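Local structure of uridylate kinase (Archaeoglobus fulgidus, 2IJ9) at the interface of chains A and B and the interface of chains A and C. The protein catalyses the ATP-dependent phosphorylation of UMP to UDP, a step on the de novo route to CTP, and belongs to the amino acid kinase family. Sequence-based numbering; all coordinates share one arbitrary frame. Chains: chain A/B/C, Uridylate kinase.

Contact 1: the interface of chains A and B. Residues chain A 48, 51-52, 55, 57, 61, 64-65, 68; chain B 72, 75-76, 78-79.
In this homohexameric member of the amino acid kinase family, one flank of the two-fold dimer interface is a helix-on-helix apolar seam: the end of chain B helix 59-80 packs against chain A helices 42-54 and 59-80. B:Met75 buries more surface than any other residue of this patch (84 Å²). Its CB lies 3.7 Å from CD1 of A:Ile65, the two side chains sliding past each other in opposite directions. From there the thioether runs on to SD, 4.0 Å from CB of A:Ala68, and the bend at chi3 (82°) turns the methyl CE back onto the A:Ile65 branch CG1 at 3.6 Å. A flexible, unbranched methionine can bend to follow A:Ile65, and the small A:Ala68 lets the sulfur approach the helix. A:Phe61 brings the rim of its ring: CZ meets the B:Ile78 methyl CG2 at 3.7 Å, at about a right angle, while the B:Met75 carbonyl O and B:Ser79 OG lie at the ring edge, in plane. Farther along, B:Leu76 crosses A:Tyr48 roughly perpendicularly, with methyl CD2 3.5 Å from ring atom CE2. B:Leu72 CG sits over one face of that ring, toward its rim. B:Ser79, which rests against the methyl of A:Ala52, is positioned by its own helix: its one hydroxyl hydrogen is shared between B:Met75 O and B:Leu76 O, each 3.1 Å from OG, which lies above both carbonyl planes.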
loop_
_atom_site.group_PDB
_atom_site.type_symbol
_atom_site.label_atom_id
_atom_site.label_comp_id
_atom_site.label_asym_id
_atom_site.label_seq_id
_atom_site.Cartn_x
_atom_site.Cartn_y
_atom_site.Cartn_z
ATOM N N TYR A 48 5.360 3.145 -8.226
ATOM C CA TYR A 48 4.605 3.343 -9.445
ATOM C C TYR A 48 5.384 2.993 -10.701
ATOM O O TYR A 48 4.819 2.483 -11.667
ATOM C CB TYR A 48 4.020 4.746 -9.504
ATOM C CG TYR A 48 2.653 4.826 -8.872
ATOM C CD1 TYR A 48 2.513 4.929 -7.493
ATOM C CD2 TYR A 48 1.497 4.786 -9.654
ATOM C CE1 TYR A 48 1.262 5.014 -6.910
ATOM C CE2 TYR A 48 0.244 4.866 -9.074
ATOM C CZ TYR A 48 0.139 4.977 -7.705
ATOM O OH TYR A 48 -1.089 5.057 -7.123
ATOM N N SER A 51 5.378 -0.761 -10.861
ATOM C CA SER A 51 4.109 -1.190 -11.450
ATOM C C SER A 51 4.014 -0.835 -12.937
ATOM O O SER A 51 3.478 -1.599 -13.734
ATOM C CB SER A 51 2.926 -0.592 -10.683
ATOM O OG SER A 51 2.534 -1.397 -9.581
ATOM N N ALA A 52 4.545 0.328 -13.305
ATOM C CA ALA A 52 4.428 0.805 -14.680
ATOM C C ALA A 52 5.323 0.012 -15.623
ATOM O O ALA A 52 4.908 -0.302 -16.737
ATOM C CB ALA A 52 4.731 2.294 -14.769
ATOM N N LEU A 55 3.830 -3.300 -16.263
ATOM C CA LEU A 55 2.753 -3.247 -17.242
ATOM C C LEU A 55 3.261 -2.945 -18.650
ATOM O O LEU A 55 2.479 -2.872 -19.596
ATOM C CB LEU A 55 1.691 -2.248 -16.800
ATOM C CG LEU A 55 0.990 -2.636 -15.496
ATOM C CD1 LEU A 55 0.423 -1.396 -14.797
ATOM C CD2 LEU A 55 -0.091 -3.690 -15.723
ATOM N N ALA A 57 5.672 -0.266 -19.712
ATOM C CA ALA A 57 5.880 1.136 -20.059
ATOM C C ALA A 57 7.221 1.319 -20.722
ATOM O O ALA A 57 8.186 0.616 -20.414
ATOM C CB ALA A 57 5.829 2.005 -18.816
ATOM N N PHE A 61 8.176 6.992 -20.549
ATOM C CA PHE A 61 6.901 7.147 -19.868
ATOM C C PHE A 61 7.040 6.937 -18.369
ATOM O O PHE A 61 6.399 7.644 -17.576
ATOM C CB PHE A 61 5.864 6.197 -20.429
ATOM C CG PHE A 61 4.462 6.595 -20.106
ATOM C CD1 PHE A 61 3.911 7.745 -20.662
ATOM C CD2 PHE A 61 3.688 5.829 -19.245
ATOM C CE1 PHE A 61 2.618 8.122 -20.369
ATOM C CE2 PHE A 61 2.372 6.205 -18.949
ATOM C CZ PHE A 61 1.841 7.358 -19.511
ATOM N N TYR A 64 8.185 10.082 -16.862
ATOM C CA TYR A 64 7.076 10.994 -16.574
ATOM C C TYR A 64 6.356 10.662 -15.265
ATOM O O TYR A 64 6.196 11.528 -14.394
ATOM C CB TYR A 64 6.111 11.060 -17.755
ATOM C CG TYR A 64 6.710 11.820 -18.925
ATOM C CD1 TYR A 64 7.055 13.170 -18.793
ATOM C CD2 TYR A 64 6.951 11.193 -20.150
ATOM C CE1 TYR A 64 7.617 13.873 -19.840
ATOM C CE2 TYR A 64 7.513 11.890 -21.208
ATOM C CZ TYR A 64 7.841 13.232 -21.044
ATOM O OH TYR A 64 8.393 13.940 -22.088
ATOM N N ILE A 65 5.975 9.393 -15.123
ATOM C CA ILE A 65 5.377 8.882 -13.895
ATOM C C ILE A 65 6.200 9.288 -12.688
ATOM O O ILE A 65 5.656 9.706 -11.652
ATOM C CB ILE A 65 5.243 7.339 -13.940
ATOM C CG1 ILE A 65 4.232 6.957 -15.018
ATOM C CG2 ILE A 65 4.881 6.780 -12.565
ATOM C CD1 ILE A 65 3.400 5.749 -14.712
ATOM N N ALA A 68 5.927 13.034 -12.007
ATOM C CA ALA A 68 4.596 13.203 -11.444
ATOM C C ALA A 68 4.650 12.964 -9.953
ATOM O O ALA A 68 4.252 13.823 -9.138
ATOM C CB ALA A 68 3.618 12.238 -12.088
ATOM N N LEU B 72 -1.998 10.346 -11.696
ATOM C CA LEU B 72 -0.965 9.341 -11.480
ATOM C C LEU B 72 -1.501 7.915 -11.662
ATOM O O LEU B 72 -0.906 7.105 -12.371
ATOM C CB LEU B 72 -0.356 9.504 -10.085
ATOM C CG LEU B 72 0.932 8.733 -9.813
ATOM C CD1 LEU B 72 1.845 8.592 -11.040
ATOM C CD2 LEU B 72 1.653 9.428 -8.702
ATOM N N MET B 75 -1.966 7.430 -15.297
ATOM C CA MET B 75 -0.724 7.117 -15.975
ATOM C C MET B 75 -0.447 5.631 -15.843
ATOM O O MET B 75 -0.100 4.967 -16.808
ATOM C CB MET B 75 0.428 7.913 -15.383
ATOM C CG MET B 75 0.370 9.418 -15.617
ATOM S SD MET B 75 1.896 10.227 -15.089
ATOM C CE MET B 75 2.853 9.896 -16.571
ATOM N N LEU B 76 -0.656 5.111 -14.645
ATOM C CA LEU B 76 -0.385 3.725 -14.363
ATOM C C LEU B 76 -1.204 2.864 -15.299
ATOM O O LEU B 76 -0.678 1.969 -15.955
ATOM C CB LEU B 76 -0.727 3.417 -12.905
ATOM C CG LEU B 76 -0.009 2.206 -12.311
ATOM C CD1 LEU B 76 1.516 2.364 -12.368
ATOM C CD2 LEU B 76 -0.495 1.952 -10.890
ATOM N N ILE B 78 -2.469 3.631 -18.168
ATOM C CA ILE B 78 -2.044 3.851 -19.553
ATOM C C ILE B 78 -0.849 2.979 -19.947
ATOM O O ILE B 78 -0.764 2.522 -21.087
ATOM C CB ILE B 78 -1.724 5.346 -19.788
ATOM C CG1 ILE B 78 -3.021 6.141 -19.815
ATOM C CG2 ILE B 78 -0.980 5.571 -21.094
ATOM C CD1 ILE B 78 -2.834 7.622 -19.636
ATOM N N SER B 79 0.061 2.744 -18.999
ATOM C CA SER B 79 1.207 1.874 -19.234
ATOM C C SER B 79 0.639 0.577 -19.740
ATOM O O SER B 79 1.082 0.026 -20.752
ATOM C CB SER B 79 1.973 1.602 -17.938
ATOM O OG SER B 79 2.093 2.758 -17.117
#

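Contact 2: the interface of chains A and B. Residues chain A 14, 44, 48, 69, 72-73; chain B 14, 44, 48, 69, 72-73.
At the centre of the two-fold dimer interface, helices 42-54 and 59-80 of the two subunits meet, and A:Tyr48 and B:Tyr48 each reach into the neighbouring chain. The B:Tyr48 side chain leaves its helix with chi1 at -88°, well short of a clean staggered position, and CB directs the ring across the boundary. One ring face receives CG of A:Leu72, 4.2 Å above the plane and displaced toward the rim. Farther out, CZ meets the A:Leu44 methyl CD2 at 3.9 Å, the two side chains approaching tip to tip. At the tip, the phenol OH accepts a hydrogen bond from the side-chain amide ND2 of A:Asn14 at 3.1 Å, lying close to the amide plane although that plane stands 82° from the ring; A:Asn14 is poorly ordered. The A:Asn73 amide adds a weak bond. Tyrosine suits the place because its ring packs against leucine side chains while its hydroxyl meets amide groups at the far end. Around the axis, the leucines supply compact branched surface: CD1 of A:Leu44 touches CD1 of B:Leu44 at 3.7 Å, the side chains crossing at about a right angle. The same two asparagines surround the twin hydroxyl; the bond from poorly ordered B:Asn14 is weak, a small difference between copies at this resolution. B:Asn73 ND2 lies at the ring edge of A:Tyr48 and donates to OH at 2.8 Å, a bent bond with 116° at the hydrogen.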
loop_
_atom_site.group_PDB
_atom_site.type_symbol
_atom_site.label_atom_id
_atom_site.label_comp_id
_atom_site.label_asym_id
_atom_site.label_seq_id
_atom_site.Cartn_x
_atom_site.Cartn_y
_atom_site.Cartn_z
ATOM N N ASN A 14 5.484 10.596 3.358
ATOM C CA ASN A 14 4.102 10.784 3.855
ATOM C C ASN A 14 3.751 10.487 5.339
ATOM O O ASN A 14 2.645 10.031 5.646
ATOM C CB ASN A 14 3.051 10.190 2.874
ATOM C CG ASN A 14 3.354 8.746 2.452
ATOM O OD1 ASN A 14 3.355 7.829 3.274
ATOM N ND2 ASN A 14 3.595 8.545 1.157
ATOM N N LEU A 44 6.518 6.255 -3.263
ATOM C CA LEU A 44 5.564 6.577 -4.304
ATOM C C LEU A 44 6.085 6.352 -5.713
ATOM O O LEU A 44 5.444 5.665 -6.516
ATOM C CB LEU A 44 5.128 8.023 -4.149
ATOM C CG LEU A 44 3.992 8.406 -5.076
ATOM C CD1 LEU A 44 2.836 7.460 -4.847
ATOM C CD2 LEU A 44 3.606 9.841 -4.805
ATOM N N TYR A 48 5.360 3.145 -8.226
ATOM C CA TYR A 48 4.605 3.343 -9.445
ATOM C C TYR A 48 5.384 2.993 -10.701
ATOM O O TYR A 48 4.819 2.483 -11.667
ATOM C CB TYR A 48 4.020 4.746 -9.504
ATOM C CG TYR A 48 2.653 4.826 -8.872
ATOM C CD1 TYR A 48 2.513 4.929 -7.493
ATOM C CD2 TYR A 48 1.497 4.786 -9.654
ATOM C CE1 TYR A 48 1.262 5.014 -6.910
ATOM C CE2 TYR A 48 0.244 4.866 -9.074
ATOM C CZ TYR A 48 0.139 4.977 -7.705
ATOM O OH TYR A 48 -1.089 5.057 -7.123
ATOM N N ALA A 69 5.183 11.799 -9.614
ATOM C CA ALA A 69 5.247 11.360 -8.245
ATOM C C ALA A 69 6.044 12.344 -7.399
ATOM O O ALA A 69 5.676 12.636 -6.250
ATOM C CB ALA A 69 5.830 9.937 -8.173
ATOM N N LEU A 72 3.981 15.360 -6.700
ATOM C CA LEU A 72 2.959 15.091 -5.698
ATOM C C LEU A 72 3.526 15.215 -4.284
ATOM O O LEU A 72 2.969 15.898 -3.420
ATOM C CB LEU A 72 2.330 13.714 -5.936
ATOM C CG LEU A 72 1.098 13.320 -5.123
ATOM C CD1 LEU A 72 0.165 14.515 -4.895
ATOM C CD2 LEU A 72 0.375 12.193 -5.845
ATOM N N ASN A 73 4.650 14.560 -4.057
ATOM C CA ASN A 73 5.341 14.659 -2.783
ATOM C C ASN A 73 5.662 16.091 -2.449
ATOM O O ASN A 73 5.580 16.507 -1.301
ATOM C CB ASN A 73 6.629 13.864 -2.848
ATOM C CG ASN A 73 6.381 12.386 -2.848
ATOM O OD1 ASN A 73 6.935 11.649 -3.659
ATOM N ND2 ASN A 73 5.520 11.944 -1.949
ATOM N N ASN B 14 -3.387 -0.014 -7.695
ATOM C CA ASN B 14 -2.007 -0.477 -7.964
ATOM C C ASN B 14 -1.611 -1.965 -7.797
ATOM O O ASN B 14 -0.483 -2.269 -7.396
ATOM C CB ASN B 14 -0.956 0.461 -7.317
ATOM C CG ASN B 14 -1.241 0.766 -5.850
ATOM O OD1 ASN B 14 -1.173 -0.117 -4.988
ATOM N ND2 ASN B 14 -1.546 2.029 -5.558
ATOM N N LEU B 44 -4.407 6.228 -2.812
ATOM C CA LEU B 44 -3.489 7.321 -3.075
ATOM C C LEU B 44 -4.050 8.707 -2.749
ATOM O O LEU B 44 -3.482 9.435 -1.932
ATOM C CB LEU B 44 -3.056 7.269 -4.538
ATOM C CG LEU B 44 -1.925 8.226 -4.892
ATOM C CD1 LEU B 44 -0.747 7.916 -4.014
ATOM C CD2 LEU B 44 -1.553 8.110 -6.355
ATOM N N TYR B 48 -3.294 10.904 0.598
ATOM C CA TYR B 48 -2.590 12.176 0.462
ATOM C C TYR B 48 -3.364 13.389 0.933
ATOM O O TYR B 48 -2.785 14.255 1.604
ATOM C CB TYR B 48 -2.072 12.377 -0.961
ATOM C CG TYR B 48 -0.702 11.769 -1.127
ATOM C CD1 TYR B 48 -0.555 10.412 -1.390
ATOM C CD2 TYR B 48 0.453 12.539 -0.972
ATOM C CE1 TYR B 48 0.697 9.832 -1.526
ATOM C CE2 TYR B 48 1.723 11.965 -1.103
ATOM C CZ TYR B 48 1.827 10.603 -1.377
ATOM O OH TYR B 48 3.046 9.990 -1.515
ATOM N N ALA B 69 -3.117 12.955 -7.868
ATOM C CA ALA B 69 -3.251 11.529 -7.603
ATOM C C ALA B 69 -4.041 10.780 -8.682
ATOM O O ALA B 69 -3.576 9.756 -9.206
ATOM C CB ALA B 69 -3.889 11.333 -6.246
ATOM N N LEU B 72 -1.998 10.346 -11.696
ATOM C CA LEU B 72 -0.965 9.341 -11.480
ATOM C C LEU B 72 -1.501 7.915 -11.662
ATOM O O LEU B 72 -0.906 7.105 -12.371
ATOM C CB LEU B 72 -0.356 9.504 -10.085
ATOM C CG LEU B 72 0.932 8.733 -9.813
ATOM C CD1 LEU B 72 1.845 8.592 -11.040
ATOM C CD2 LEU B 72 1.653 9.428 -8.702
ATOM N N ASN B 73 -2.627 7.622 -11.022
ATOM C CA ASN B 73 -3.313 6.379 -11.269
ATOM C C ASN B 73 -3.571 6.197 -12.750
ATOM O O ASN B 73 -3.376 5.112 -13.303
ATOM C CB ASN B 73 -4.623 6.359 -10.504
ATOM C CG ASN B 73 -4.408 6.314 -9.030
ATOM O OD1 ASN B 73 -5.130 6.944 -8.262
ATOM N ND2 ASN B 73 -3.392 5.571 -8.614
#

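Contact 3: the interface of chains A and C. Residues chain A 137-139, 147-148, 177, 199; chain C 21, 201-204.
Loop segments of chain A beside the predicted ATP site, which includes A:Asn137, and the end of strand 195-199 meet the start of chain C helix 202-209. The tight part centres on C:Glu203. Its CG is anti to the backbone N (chi1 -172°), and the extended chain carries the carboxylate to the A:Val138-A:Asp139 peptide, where the main-chain N of A:Asp139 donates to the syn lone pair of OE1 at 2.7 Å. Glutamate suits the spot by its length and its acceptor oxygens. An alanine here would remove the carboxylate and would probably leave that peptide N-H without its partner from chain C and weaken the grip on the loop. At the other end of the residue, its main-chain N lies 3.1 Å from A:Ser148 OG, a hydrogen bond in which OG accepts from the backbone N-H, much as a capping residue would at a helix start. The loose side is more sparsely held. A:Lys147, bent at chi2 and chi3, brings NZ to 3.3 Å from OE2 of C:Glu21 on helix 16-32, a salt bridge whose hydrogen bond is weak; long, flexible side chains can reach each other from separate backbones. A:Leu199 and C:Asn204 merely meet tip to tip, CD1 to OD1 at 3.9 Å. The A:Asn177 amide also approaches C:Glu21, its plane turned 81° from the carboxylate, with ND2 3.2 Å from OE2.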
loop_
_atom_site.group_PDB
_atom_site.type_symbol
_atom_site.label_atom_id
_atom_site.label_comp_id
_atom_site.label_asym_id
_atom_site.label_seq_id
_atom_site.Cartn_x
_atom_site.Cartn_y
_atom_site.Cartn_z
ATOM N N ASN A 137 19.798 9.757 3.446
ATOM C CA ASN A 137 19.556 8.851 4.562
ATOM C C ASN A 137 20.844 8.272 5.146
ATOM O O ASN A 137 20.804 7.500 6.105
ATOM C CB ASN A 137 18.583 7.740 4.153
ATOM C CG ASN A 137 18.800 7.268 2.712
ATOM O OD1 ASN A 137 19.939 7.120 2.250
ATOM N ND2 ASN A 137 17.700 7.033 1.996
ATOM N N VAL A 138 21.986 8.642 4.560
ATOM C CA VAL A 138 23.288 8.346 5.167
ATOM C C VAL A 138 23.946 9.619 5.704
ATOM O O VAL A 138 23.509 10.720 5.401
ATOM C CB VAL A 138 24.237 7.574 4.226
ATOM C CG1 VAL A 138 23.538 6.362 3.629
ATOM C CG2 VAL A 138 24.733 8.469 3.138
ATOM N N ASP A 139 24.995 9.454 6.497
ATOM C CA ASP A 139 25.548 10.531 7.310
ATOM C C ASP A 139 26.495 11.446 6.532
ATOM O O ASP A 139 26.682 12.608 6.894
ATOM C CB ASP A 139 26.270 9.926 8.514
ATOM C CG ASP A 139 26.325 10.852 9.710
ATOM O OD1 ASP A 139 26.122 12.079 9.566
ATOM O OD2 ASP A 139 26.589 10.332 10.814
ATOM N N LYS A 147 28.886 1.827 2.239
ATOM C CA LYS A 147 27.703 1.080 2.647
ATOM C C LYS A 147 27.633 0.908 4.175
ATOM O O LYS A 147 28.435 1.489 4.926
ATOM C CB LYS A 147 27.642 -0.261 1.872
ATOM C CG LYS A 147 26.300 -0.998 1.829
ATOM C CD LYS A 147 25.112 -0.056 1.729
ATOM C CE LYS A 147 23.974 -0.522 2.638
ATOM N NZ LYS A 147 22.995 0.573 2.904
ATOM N N SER A 148 26.626 0.151 4.611
ATOM C CA SER A 148 26.490 -0.338 5.973
ATOM C C SER A 148 27.232 -1.671 6.047
ATOM O O SER A 148 26.632 -2.754 5.956
ATOM C CB SER A 148 25.020 -0.517 6.326
ATOM O OG SER A 148 24.260 0.591 5.881
ATOM N N ASN A 177 21.379 2.159 -2.469
ATOM C CA ASN A 177 21.221 3.581 -2.813
ATOM C C ASN A 177 22.588 4.238 -3.018
ATOM O O ASN A 177 23.569 3.819 -2.393
ATOM C CB ASN A 177 20.352 4.333 -1.782
ATOM C CG ASN A 177 21.131 4.780 -0.538
ATOM O OD1 ASN A 177 21.084 5.955 -0.160
ATOM N ND2 ASN A 177 21.833 3.847 0.105
ATOM N N LEU A 199 22.929 13.332 6.825
ATOM C CA LEU A 199 21.753 12.621 7.284
ATOM C C LEU A 199 20.625 13.619 7.453
ATOM O O LEU A 199 20.700 14.510 8.298
ATOM C CB LEU A 199 22.009 11.873 8.586
ATOM C CG LEU A 199 20.870 10.882 8.862
ATOM C CD1 LEU A 199 21.361 9.445 9.085
ATOM C CD2 LEU A 199 20.026 11.377 10.020
ATOM N N GLU C 21 17.894 -3.758 1.802
ATOM C CA GLU C 21 18.886 -2.917 2.458
ATOM C C GLU C 21 19.014 -3.259 3.942
ATOM O O GLU C 21 20.132 -3.392 4.452
ATOM C CB GLU C 21 18.534 -1.436 2.267
ATOM C CG GLU C 21 19.709 -0.464 2.377
ATOM C CD GLU C 21 19.278 1.004 2.409
ATOM O OE1 GLU C 21 18.162 1.293 2.898
ATOM O OE2 GLU C 21 20.061 1.872 1.957
ATOM N N THR C 201 18.090 3.290 10.162
ATOM C CA THR C 201 18.660 3.086 8.846
ATOM C C THR C 201 19.846 2.153 8.990
ATOM O O THR C 201 20.578 2.229 9.984
ATOM C CB THR C 201 19.069 4.418 8.193
ATOM O OG1 THR C 201 20.014 4.173 7.142
ATOM C CG2 THR C 201 19.697 5.343 9.207
ATOM N N PRO C 202 20.017 1.245 8.019
ATOM C CA PRO C 202 21.157 0.327 7.899
ATOM C C PRO C 202 22.486 0.884 8.418
ATOM O O PRO C 202 23.203 0.167 9.121
ATOM C CB PRO C 202 21.230 0.076 6.395
ATOM C CG PRO C 202 19.785 0.147 5.947
ATOM C CD PRO C 202 19.036 1.035 6.942
ATOM N N GLU C 203 22.803 2.140 8.088
ATOM C CA GLU C 203 24.014 2.791 8.598
ATOM C C GLU C 203 23.986 2.927 10.109
ATOM O O GLU C 203 24.933 2.522 10.778
ATOM C CB GLU C 203 24.234 4.178 7.982
ATOM C CG GLU C 203 25.597 4.788 8.353
ATOM C CD GLU C 203 25.612 6.305 8.347
ATOM O OE1 GLU C 203 24.916 6.915 7.515
ATOM O OE2 GLU C 203 26.334 6.888 9.176
ATOM N N ASN C 204 22.907 3.493 10.639
ATOM C CA ASN C 204 22.801 3.726 12.076
ATOM C C ASN C 204 22.797 2.448 12.881
ATOM O O ASN C 204 23.363 2.394 13.977
ATOM C CB ASN C 204 21.530 4.489 12.413
ATOM C CG ASN C 204 21.599 5.927 12.018
ATOM O OD1 ASN C 204 22.353 6.301 11.113
ATOM N ND2 ASN C 204 20.796 6.755 12.680
#

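Contacts 1 and 2 are neighbouring patches of one two-fold interface, their C-alpha centres about 11 Å apart, and they share A:Tyr48 and B:Leu72. Both are built on helices 42-54 and 59-80, so apolar flank and tyrosine-centred middle form a continuous surface, repeated with the chains exchanged. The C-alpha centre of contact 3 lies about 29 Å from that of contact 1 and 25 Å from that of contact 2; it uses loops, the end of chain A strand 195-199 and chain C helices 16-32 and 202-209, without an exact two-fold. Chain A thus engages two neighbours through separate surfaces, as expected of a homohexamer, although the deposited assembly holds four copies; contact 3, more polar and beside the predicted ATP site, might link assembly to nucleotide binding.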